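Local coordinates for chemotaxis protein CheX (Desulfovibrio desulfuricans subsp. desulfuricans str. G20, PDB 3HM4) that probably dephosphorylates the phosphorylated response regulator CheY in bacterial chemotaxis, at the interface of chains A and B. Residues are numbered along the deposited sequence; one frame, centred on the assembly and turned at random. Chains: chain A/B, Chemotaxis protein CheX.

The three contacts follow one two-fold interface, where strands 120-123 and 127-131 of each chain pair antiparallel with those of the other. Contact 2 surrounds the two-fold; contacts 1 and 3, in part twins, lie toward opposite ends. Centres of C-alpha atoms are about 12 Å apart for contacts 1 and 2, which share A:Val121, about 9 Å for contacts 2 and 3, which share A:Ile129, B:Val121 and B:Met123, and about 17 Å for contacts 1 and 3. Contact 1 engages helix 84-109 of chain A and contact 3 that of chain B, so the dimer interface abuts the helix that probably carries the catalytic motif.

Contact 1: the interface of chains A and B. Residues chain A 89, 93, 97, 118-121; chain B 131-132.
B:Val132 lodges between helix 84-109 of chain A and the segment at A:Pro119, with 102 Å² of its surface hidden by chain A, at one end of the intersubunit beta pairing of this CheX-family phosphatase. With CG1 anti to its backbone N (chi1 176°), the valine turns both methyls toward chain A. CG1 lies 3.8 Å from ND2 of A:Asn97, the two side chains passing in opposite directions. CG2 rests against CA of A:Gly93 and CG2 of A:Val121, which lie side by side, 3.7 Å from each; the absence of a side chain on the glycine lets the methyl come close to the helix. The ring of A:Pro119 crosses the valine at about a right angle. The backbone N of B:Val132 donates to O of A:Pro119 at 2.9 Å, tilted 26° from the carbonyl plane. Waters form the next shell. Water 1 sits in plane at the edge of the B:His131 ring, 2.8 Å from ND1, and also bonds A:Thr118 OG1 and A:Pro119 O. Water 2 links the amide ND2 of A:Asn97, probably the asparagine of the catalytic ExxN motif, to O of B:Val132. The extended chain of A:Lys89 carries NZ to water 3, which reaches O of B:His131.

Contact 2: the interface of chains A and B. Residues chain A 121-123, 127-129; chain B 121-123, 127-129.
A:Ile122 and B:Ile122 meet methyl to methyl across the two-fold, CG2 to CG2 at 3.7 Å, in the middle of the antiparallel beta-sheet pairing that joins these two CheX chains. Each isoleucine holds CG2 anti to its backbone N, with CG1 on the opposite side from the carbonyl carbon (chi1 -63° in A and -60° in B); the CG1 atoms also approach each other, at 3.9 Å, as the side chains cross obliquely. The same A:Ile122 CG2 rests over the centre of the A:His127 ring, 3.5 Å above its plane, and in chain B the same methyl covers the B:His127 ring in the same way, making this the tightly packed face of the paired strands. In the backbone, A:Met123 and B:Thr128 exchange two hydrogen bonds, and A:Thr128 and B:Met123 exchange the twin pair: A:Thr128 N donates to B:Met123 O at 2.9 Å, and B:Met123 N to A:Thr128 O at 3.0 Å. The other face is looser and wetter. There the selenomethionine A:Met123 meets B:Thr128 through its CB, 3.5 Å from the hydroxyl OG1, while the rest of its chain, bent at chi3, lies farther from that hydroxyl. The hydroxyl of A:Thr128, set between the backbone N and carbonyl carbon (chi1 60°), binds water 4 at 2.8 Å, which links to B:Val121 O; B:Thr128 OG1, water 5 and A:Val121 O form the twin bridge.

Contact 3: the interface of chains A and B. Residues chain A 40-41, 129-132; chain B 85, 89, 119-121, 123.
B:Lys89, with 73 Å² hidden by chain A, runs alongside A:Ser130, its CD 3.7 Å from the serine CB, where strand 127-131 of chain A pairs antiparallel with strand 120-123 of chain B, flanked by helix 84-109 of chain B. The lysine leaves that helix with CG anti to its backbone N (chi1 176°) and continues extended, which carries NZ to O of A:Asn40, a long bond of 3.2 Å that comes in at 114° to the C=O and tilted out of the carbonyl plane. That same oxygen accepts from the hydroxyl OG of A:Ser130 at 2.7 Å, in the carbonyl plane, so two donors grip it and the likely positive ammonium may polarise it.

A:Ser130, with 53 Å² hidden, is also fixed through its backbone: N and O pair with O and N of B:Val121, both at 2.9 Å. Its OG reaches B:Val121 O again through water 7. A:Val132, the chain-exchanged twin of B:Val132, sets CB 3.4 Å from O of B:Pro119, beside their backbone bond. Beyond the lysine, CG2 of B:Ile85 fills in against A:Val41 CG1 and the amide of A:Asn40, each crossing it at about a right angle. The contact ties helix 84-109 of chain B to strand 127-131 and segment 40-41 of chain A, probably stabilising a CheX dimer.

Contact 1: the interface of chains A and B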
# COMPACT_ATOMS: atom_id res chain seq x y z
N LYS A 89 -8.29 -10.73 3.65
CA LYS A 89 -7.81 -9.58 4.39
C LYS A 89 -7.09 -10.02 5.66
O LYS A 89 -5.96 -9.60 5.92
CB LYS A 89 -8.98 -8.67 4.75
CG LYS A 89 -8.63 -7.48 5.61
CD LYS A 89 -9.86 -6.64 5.95
CE LYS A 89 -9.45 -5.45 6.80
NZ LYS A 89 -10.53 -4.44 6.87
N GLY A 93 -3.17 -10.21 5.54
CA GLY A 93 -2.76 -9.09 6.39
C GLY A 93 -1.82 -9.55 7.51
O GLY A 93 -0.81 -8.89 7.79
N ASN A 97 2.11 -8.48 8.11
CA ASN A 97 2.61 -7.98 9.40
C ASN A 97 3.80 -8.80 9.87
O ASN A 97 4.77 -8.26 10.37
CB ASN A 97 1.51 -7.96 10.47
CG ASN A 97 0.79 -6.64 10.57
OD1 ASN A 97 1.44 -5.58 10.53
ND2 ASN A 97 -0.51 -6.66 10.74
N THR A 118 1.10 0.04 9.17
CA THR A 118 0.06 -0.99 9.10
C THR A 118 -0.08 -1.43 7.63
O THR A 118 -0.03 -0.59 6.70
CB THR A 118 -1.29 -0.46 9.65
OG1 THR A 118 -1.61 0.79 9.01
CG2 THR A 118 -1.23 -0.28 11.18
N PRO A 119 -0.25 -2.74 7.39
CA PRO A 119 -0.43 -3.18 6.00
C PRO A 119 -1.79 -2.83 5.41
O PRO A 119 -2.75 -2.55 6.13
CB PRO A 119 -0.31 -4.73 6.09
CG PRO A 119 0.31 -4.98 7.42
CD PRO A 119 -0.17 -3.89 8.32
N SER A 120 -1.84 -2.91 4.09
CA SER A 120 -3.09 -2.89 3.34
C SER A 120 -3.10 -4.09 2.40
O SER A 120 -2.05 -4.52 1.91
CB SER A 120 -3.31 -1.61 2.53
OG SER A 120 -3.52 -0.49 3.37
N VAL A 121 -4.30 -4.63 2.17
CA VAL A 121 -4.53 -5.77 1.30
C VAL A 121 -5.39 -5.32 0.13
O VAL A 121 -6.43 -4.65 0.32
CB VAL A 121 -5.17 -6.97 2.04
CG1 VAL A 121 -5.48 -8.07 1.02
CG2 VAL A 121 -4.26 -7.47 3.14
N HIS B 131 -7.51 -1.81 4.95
CA HIS B 131 -6.52 -1.54 5.99
C HIS B 131 -6.52 -2.64 7.04
O HIS B 131 -7.58 -3.03 7.54
CB HIS B 131 -6.78 -0.19 6.66
CG HIS B 131 -6.49 0.95 5.75
ND1 HIS B 131 -5.23 1.48 5.66
CD2 HIS B 131 -7.27 1.67 4.91
CE1 HIS B 131 -5.24 2.47 4.77
NE2 HIS B 131 -6.47 2.60 4.30
N VAL B 132 -5.34 -3.13 7.37
CA VAL B 132 -5.13 -4.23 8.32
C VAL B 132 -4.72 -3.62 9.65
O VAL B 132 -3.59 -3.19 9.85
CB VAL B 132 -4.08 -5.21 7.82
CG1 VAL B 132 -3.77 -6.32 8.82
CG2 VAL B 132 -4.47 -5.76 6.46
O HOH W 1 -3.31 0.03 7.07
O HOH W 2 -1.98 -4.17 11.79
O HOH W 3 -9.20 -3.48 9.53

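Contact 2: the interface of chains A and B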
# COMPACT_ATOMS: atom_id res chain seq x y z
N VAL A 121 -4.30 -4.63 2.17
CA VAL A 121 -4.53 -5.77 1.30
C VAL A 121 -5.39 -5.32 0.13
O VAL A 121 -6.43 -4.65 0.32
CB VAL A 121 -5.17 -6.97 2.04
CG1 VAL A 121 -5.48 -8.07 1.02
CG2 VAL A 121 -4.26 -7.47 3.14
N ILE A 122 -4.94 -5.65 -1.08
CA ILE A 122 -5.58 -5.28 -2.32
C ILE A 122 -6.14 -6.52 -2.99
O ILE A 122 -5.47 -7.55 -3.09
CB ILE A 122 -4.58 -4.58 -3.27
CG1 ILE A 122 -4.08 -3.25 -2.63
CG2 ILE A 122 -5.21 -4.26 -4.64
CD1 ILE A 122 -2.91 -3.36 -1.85
N MSE A 123 -7.39 -6.44 -3.46
CA MSE A 123 -7.97 -7.55 -4.19
C MSE A 123 -8.60 -7.10 -5.50
O MSE A 123 -9.08 -5.99 -5.63
CB MSE A 123 -9.02 -8.24 -3.34
CG MSE A 123 -8.53 -8.73 -1.97
SE MSE A 123 -9.87 -9.54 -0.90
CE MSE A 123 -9.41 -8.79 0.79
N HIS A 127 -5.29 -6.69 -10.96
CA HIS A 127 -4.90 -5.35 -10.52
C HIS A 127 -3.38 -5.19 -10.66
O HIS A 127 -2.65 -6.16 -10.79
CB HIS A 127 -5.36 -5.05 -9.08
CG HIS A 127 -4.60 -5.82 -8.04
ND1 HIS A 127 -5.10 -6.95 -7.44
CD2 HIS A 127 -3.39 -5.59 -7.48
CE1 HIS A 127 -4.20 -7.40 -6.57
NE2 HIS A 127 -3.15 -6.59 -6.57
N THR A 128 -2.94 -3.95 -10.60
CA THR A 128 -1.54 -3.67 -10.53
C THR A 128 -1.20 -2.85 -9.31
O THR A 128 -1.98 -2.04 -8.84
CB THR A 128 -1.01 -2.94 -11.77
OG1 THR A 128 -1.67 -1.69 -11.95
CG2 THR A 128 -1.23 -3.80 -13.03
N ILE A 129 0.03 -3.05 -8.82
CA ILE A 129 0.59 -2.26 -7.74
C ILE A 129 1.95 -1.76 -8.22
O ILE A 129 2.75 -2.52 -8.79
CB ILE A 129 0.65 -3.02 -6.41
CG1 ILE A 129 1.25 -2.15 -5.28
CG2 ILE A 129 1.42 -4.30 -6.52
CD1 ILE A 129 0.87 -2.63 -3.84
N VAL B 121 0.82 2.89 -5.75
CA VAL B 121 -0.37 3.22 -6.55
C VAL B 121 -0.94 1.89 -7.09
O VAL B 121 -0.22 1.05 -7.61
CB VAL B 121 -0.07 4.20 -7.66
CG1 VAL B 121 -1.24 4.39 -8.62
CG2 VAL B 121 0.44 5.55 -7.04
N ILE B 122 -2.25 1.76 -6.94
CA ILE B 122 -3.01 0.58 -7.32
C ILE B 122 -3.96 0.92 -8.45
O ILE B 122 -4.67 1.92 -8.39
CB ILE B 122 -3.81 0.03 -6.14
CG1 ILE B 122 -2.87 -0.36 -4.98
CG2 ILE B 122 -4.60 -1.19 -6.56
CD1 ILE B 122 -2.62 0.59 -3.98
N MSE B 123 -3.94 0.11 -9.51
CA MSE B 123 -4.85 0.30 -10.64
C MSE B 123 -5.61 -1.00 -10.92
O MSE B 123 -5.15 -2.09 -10.60
CB MSE B 123 -4.11 0.81 -11.87
CG MSE B 123 -3.35 2.12 -11.64
SE MSE B 123 -2.33 2.67 -13.16
CE MSE B 123 -0.68 3.10 -12.29
N HIS B 127 -11.21 -2.61 -8.04
CA HIS B 127 -10.41 -3.27 -7.03
C HIS B 127 -10.85 -2.81 -5.66
O HIS B 127 -11.57 -1.83 -5.54
CB HIS B 127 -8.91 -2.98 -7.22
CG HIS B 127 -8.51 -1.57 -6.90
ND1 HIS B 127 -8.32 -0.62 -7.88
CD2 HIS B 127 -8.23 -0.97 -5.72
CE1 HIS B 127 -7.94 0.52 -7.30
NE2 HIS B 127 -7.93 0.35 -5.99
N THR B 128 -10.42 -3.53 -4.65
CA THR B 128 -10.60 -3.12 -3.28
C THR B 128 -9.28 -2.97 -2.53
O THR B 128 -8.32 -3.67 -2.82
CB THR B 128 -11.48 -4.09 -2.49
OG1 THR B 128 -10.93 -5.41 -2.45
CG2 THR B 128 -12.91 -4.17 -3.12
N ILE B 129 -9.29 -2.06 -1.57
CA ILE B 129 -8.21 -1.89 -0.62
C ILE B 129 -8.79 -1.99 0.78
O ILE B 129 -9.85 -1.39 1.07
CB ILE B 129 -7.43 -0.56 -0.83
CG1 ILE B 129 -6.23 -0.48 0.15
CG2 ILE B 129 -8.33 0.64 -0.75
CD1 ILE B 129 -5.18 0.61 -0.20
O HOH W 4 -0.33 0.19 -10.41
O HOH W 5 -9.16 -5.40 -0.34

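Contact 3: the interface of chains A and B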
# COMPACT_ATOMS: atom_id res chain seq x y z
N ASN A 40 6.94 -1.27 -14.66
CA ASN A 40 6.41 -0.27 -13.72
C ASN A 40 5.26 -0.79 -12.83
O ASN A 40 4.73 -0.03 -12.03
CB ASN A 40 6.01 1.04 -14.41
CG ASN A 40 4.93 0.88 -15.45
OD1 ASN A 40 4.33 -0.19 -15.60
ND2 ASN A 40 4.68 1.97 -16.21
N VAL A 41 4.88 -2.06 -13.01
CA VAL A 41 3.83 -2.67 -12.25
C VAL A 41 4.15 -4.10 -11.85
O VAL A 41 4.95 -4.79 -12.47
CB VAL A 41 2.49 -2.76 -13.08
CG1 VAL A 41 1.91 -1.37 -13.38
CG2 VAL A 41 2.68 -3.57 -14.38
N ILE A 129 0.03 -3.05 -8.82
CA ILE A 129 0.59 -2.26 -7.74
C ILE A 129 1.95 -1.76 -8.22
O ILE A 129 2.75 -2.52 -8.79
CB ILE A 129 0.65 -3.02 -6.41
CG1 ILE A 129 1.25 -2.15 -5.28
CG2 ILE A 129 1.42 -4.30 -6.52
CD1 ILE A 129 0.87 -2.63 -3.84
N SER A 130 2.20 -0.48 -7.96
CA SER A 130 3.40 0.22 -8.38
C SER A 130 3.99 0.99 -7.20
O SER A 130 3.31 1.80 -6.60
CB SER A 130 3.09 1.24 -9.47
OG SER A 130 2.52 0.62 -10.65
N HIS A 131 5.26 0.79 -6.91
CA HIS A 131 5.99 1.52 -5.89
C HIS A 131 6.41 2.87 -6.38
O HIS A 131 6.96 3.00 -7.49
CB HIS A 131 7.22 0.72 -5.41
CG HIS A 131 6.85 -0.48 -4.63
ND1 HIS A 131 6.68 -0.44 -3.26
CD2 HIS A 131 6.64 -1.77 -5.00
CE1 HIS A 131 6.33 -1.65 -2.83
NE2 HIS A 131 6.28 -2.46 -3.87
N VAL A 132 6.17 3.92 -5.60
CA VAL A 132 6.47 5.29 -5.97
C VAL A 132 7.77 5.66 -5.27
O VAL A 132 7.78 5.95 -4.06
CB VAL A 132 5.34 6.23 -5.55
CG1 VAL A 132 5.70 7.70 -5.83
CG2 VAL A 132 4.01 5.83 -6.22
N ILE B 85 -0.58 4.43 -17.65
CA ILE B 85 -0.11 3.64 -16.51
C ILE B 85 1.03 4.38 -15.80
O ILE B 85 0.95 4.68 -14.60
CB ILE B 85 0.36 2.23 -16.87
CG1 ILE B 85 -0.81 1.45 -17.48
CG2 ILE B 85 0.92 1.50 -15.61
CD1 ILE B 85 -2.03 1.35 -16.64
N LYS B 89 0.83 6.42 -12.14
CA LYS B 89 1.80 6.13 -11.11
C LYS B 89 2.51 7.39 -10.62
O LYS B 89 2.54 7.68 -9.42
CB LYS B 89 2.83 5.11 -11.60
CG LYS B 89 3.97 4.77 -10.66
CD LYS B 89 4.95 3.79 -11.38
CE LYS B 89 6.05 3.38 -10.43
NZ LYS B 89 6.73 2.07 -10.76
N PRO B 119 4.92 5.77 -1.09
CA PRO B 119 3.60 5.33 -1.50
C PRO B 119 3.61 4.18 -2.51
O PRO B 119 4.64 3.92 -3.14
CB PRO B 119 2.99 6.57 -2.20
CG PRO B 119 3.85 7.76 -1.70
CD PRO B 119 5.22 7.12 -1.57
N SER B 120 2.46 3.54 -2.64
CA SER B 120 2.18 2.62 -3.75
C SER B 120 0.90 3.05 -4.42
O SER B 120 -0.01 3.53 -3.75
CB SER B 120 2.09 1.16 -3.32
OG SER B 120 3.35 0.66 -2.97
N VAL B 121 0.82 2.89 -5.75
CA VAL B 121 -0.37 3.22 -6.55
C VAL B 121 -0.94 1.89 -7.09
O VAL B 121 -0.22 1.05 -7.61
CB VAL B 121 -0.07 4.20 -7.66
CG1 VAL B 121 -1.24 4.39 -8.62
CG2 VAL B 121 0.44 5.55 -7.04
N MSE B 123 -3.94 0.11 -9.51
CA MSE B 123 -4.85 0.30 -10.64
C MSE B 123 -5.61 -1.00 -10.92
O MSE B 123 -5.15 -2.09 -10.60
CB MSE B 123 -4.11 0.81 -11.87
CG MSE B 123 -3.35 2.12 -11.64
SE MSE B 123 -2.33 2.67 -13.16
CE MSE B 123 -0.68 3.10 -12.29
O HOH W 6 6.74 2.20 -2.31
O HOH W 7 -0.33 0.19 -10.41
O HOH W 8 8.96 2.12 -9.26